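PDB 3PDU: 3-hydroxyisobutyrate dehydrogenase family protein from Geobacter sulfurreducens, which binds NADP and probably reduces succinic semialdehyde to gamma-hydroxybutyrate as a member of the beta-hydroxyacid dehydrogenases. Local coordinates for residues A[266-271]-A[279-284]. Residues are numbered along the deposited sequence; the frame is centred on the assembly and turned at random.
Sequences KRARAA and AAVFRV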
loop_
_atom_site.group_PDB
_atom_site.type_symbol
_atom_site.label_atom_id
_atom_site.label_comp_id
_atom_site.label_asym_id
_atom_site.label_seq_id
_atom_site.Cartn_x
_atom_site.Cartn_y
_atom_site.Cartn_z
ATOM N N LYS A 266 -7.622 -8.854 -5.019
ATOM C CA LYS A 266 -9.014 -8.454 -5.200
ATOM C C LYS A 266 -9.210 -7.826 -6.573
ATOM O O LYS A 266 -10.230 -8.068 -7.217
ATOM C CB LYS A 266 -9.488 -7.503 -4.089
ATOM C CG LYS A 266 -9.645 -8.173 -2.720
ATOM C CD LYS A 266 -10.129 -7.141 -1.674
ATOM C CE LYS A 266 -9.953 -7.654 -0.233
ATOM N NZ LYS A 266 -10.217 -6.530 0.751
ATOM N N ARG A 267 -8.249 -7.027 -7.032
ATOM C CA ARG A 267 -8.348 -6.454 -8.376
ATOM C C ARG A 267 -8.428 -7.557 -9.419
ATOM O O ARG A 267 -9.199 -7.459 -10.381
ATOM C CB ARG A 267 -7.171 -5.518 -8.705
ATOM C CG ARG A 267 -7.149 -4.193 -7.944
ATOM C CD ARG A 267 -6.003 -3.280 -8.413
ATOM N NE ARG A 267 -4.691 -3.708 -7.912
ATOM C CZ ARG A 267 -3.534 -3.456 -8.523
ATOM N NH1 ARG A 267 -3.518 -2.785 -9.670
ATOM N NH2 ARG A 267 -2.390 -3.882 -7.997
ATOM N N ALA A 268 -7.609 -8.596 -9.252
ATOM C CA ALA A 268 -7.601 -9.697 -10.207
ATOM C C ALA A 268 -8.922 -10.470 -10.221
ATOM O O ALA A 268 -9.403 -10.863 -11.288
ATOM C CB ALA A 268 -6.423 -10.638 -9.953
ATOM N N ARG A 269 -9.502 -10.697 -9.044
ATOM C CA ARG A 269 -10.869 -11.226 -8.964
ATOM C C ARG A 269 -11.847 -10.341 -9.713
ATOM O O ARG A 269 -12.649 -10.830 -10.502
ATOM C CB ARG A 269 -11.350 -11.329 -7.513
ATOM C CG ARG A 269 -10.781 -12.480 -6.736
ATOM C CD ARG A 269 -11.421 -12.572 -5.348
ATOM N NE ARG A 269 -12.627 -13.397 -5.342
ATOM C CZ ARG A 269 -13.006 -14.173 -4.323
ATOM N NH1 ARG A 269 -12.269 -14.243 -3.207
ATOM N NH2 ARG A 269 -14.124 -14.885 -4.419
ATOM N N ALA A 270 -11.794 -9.035 -9.453
ATOM C CA ALA A 270 -12.737 -8.109 -10.083
ATOM C C ALA A 270 -12.622 -8.161 -11.602
ATOM O O ALA A 270 -13.616 -8.027 -12.316
ATOM C CB ALA A 270 -12.526 -6.682 -9.572
ATOM N N ALA A 271 -11.406 -8.374 -12.090
ATOM C CA ALA A 271 -11.163 -8.384 -13.525
ATOM C C ALA A 271 -11.482 -9.727 -14.185
ATOM O O ALA A 271 -11.244 -9.901 -15.379
ATOM C CB ALA A 271 -9.725 -7.957 -13.822
ATOM N N ALA A 279 -1.377 -17.279 -10.103
ATOM C CA ALA A 279 -0.369 -16.527 -10.858
ATOM C C ALA A 279 -1.025 -15.477 -11.761
ATOM O O ALA A 279 -0.385 -14.514 -12.198
ATOM C CB ALA A 279 0.519 -17.476 -11.693
ATOM N N ALA A 280 -2.306 -15.667 -12.039
ATOM C CA ALA A 280 -3.029 -14.764 -12.924
ATOM C C ALA A 280 -3.190 -13.352 -12.356
ATOM O O ALA A 280 -3.706 -12.470 -13.036
ATOM C CB ALA A 280 -4.382 -15.360 -13.299
ATOM N N VAL A 281 -2.754 -13.127 -11.119
ATOM C CA VAL A 281 -2.716 -11.758 -10.609
ATOM C C VAL A 281 -1.846 -10.908 -11.538
ATOM O O VAL A 281 -2.014 -9.708 -11.639
ATOM C CB VAL A 281 -2.189 -11.689 -9.151
ATOM C CG1 VAL A 281 -0.721 -12.088 -9.084
ATOM C CG2 VAL A 281 -2.404 -10.289 -8.573
ATOM N N PHE A 282 -0.919 -11.554 -12.232
ATOM C CA PHE A 282 -0.090 -10.862 -13.214
ATOM C C PHE A 282 -0.929 -10.082 -14.223
ATOM O O PHE A 282 -0.512 -9.040 -14.729
ATOM C CB PHE A 282 0.784 -11.887 -13.929
ATOM C CG PHE A 282 1.675 -11.308 -14.980
ATOM C CD1 PHE A 282 2.721 -10.466 -14.637
ATOM C CD2 PHE A 282 1.505 -11.657 -16.316
ATOM C CE1 PHE A 282 3.567 -9.959 -15.614
ATOM C CE2 PHE A 282 2.345 -11.147 -17.294
ATOM C CZ PHE A 282 3.378 -10.304 -16.945
ATOM N N ARG A 283 -2.114 -10.592 -14.523
ATOM C CA ARG A 283 -2.960 -9.963 -15.531
ATOM C C ARG A 283 -3.499 -8.587 -15.124
ATOM O O ARG A 283 -3.977 -7.838 -15.970
ATOM C CB ARG A 283 -4.090 -10.902 -15.961
ATOM C CG ARG A 283 -3.552 -12.133 -16.684
ATOM C CD ARG A 283 -4.650 -13.100 -17.061
ATOM N NE ARG A 283 -5.321 -12.688 -18.287
ATOM C CZ ARG A 283 -6.192 -13.446 -18.945
ATOM N NH1 ARG A 283 -6.496 -14.655 -18.485
ATOM N NH2 ARG A 283 -6.759 -12.992 -20.059
ATOM N N VAL A 284 -3.411 -8.244 -13.844
ATOM C CA VAL A 284 -3.776 -6.893 -13.425
ATOM C C VAL A 284 -2.556 -6.081 -12.999
ATOM O O VAL A 284 -2.682 -4.907 -12.664
ATOM C CB VAL A 284 -4.858 -6.857 -12.308
ATOM C CG1 VAL A 284 -6.137 -7.543 -12.779
ATOM C CG2 VAL A 284 -4.336 -7.471 -10.998
#
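Val284 sets both its methyls against the end of helix 256-270, and the contact is apolar on the evidence of its methyl pairs; no hydrogen bond links 266-271 to 279-284. Val284 CG1 approaches the helix backbone at Ala268 CA (3.7 Å) and also meets the methyl of Ala271, Ala271 CB to Val284 CG1 being 3.8 Å. The other branch, Val284 CG2, touches Ala268 CB at 3.9 Å and borders Arg267 CB. With chi1 at -59°, CG1 lies anti to the carbonyl carbon and CG2 between the backbone N and that carbon, which turns the fork onto the helix. Cutting this side chain back to an alanine is likely to open a gap, the contacts of both branches with Ala268, Ala271 and Arg267 CB being lost. Ala268 CB also rests on Val281 CA at 3.9 Å and more loosely on Val281 CG2.

Arg267 NH1 only nears Val284 O, at 3.8 Å, too far for a hydrogen bond. Bent at chi3 (-75°), the arginine instead hydrogen-bonds Ser264 OG through NH2, and it packs on Pro254 of a second subunit.

The contact thus joins helix 256-270 to residues 279-284 in the all-helical part of the chain, where Ala268 also touches Leu234 of helix 234-251 and Val281 leans on Met182 of helix 166-194.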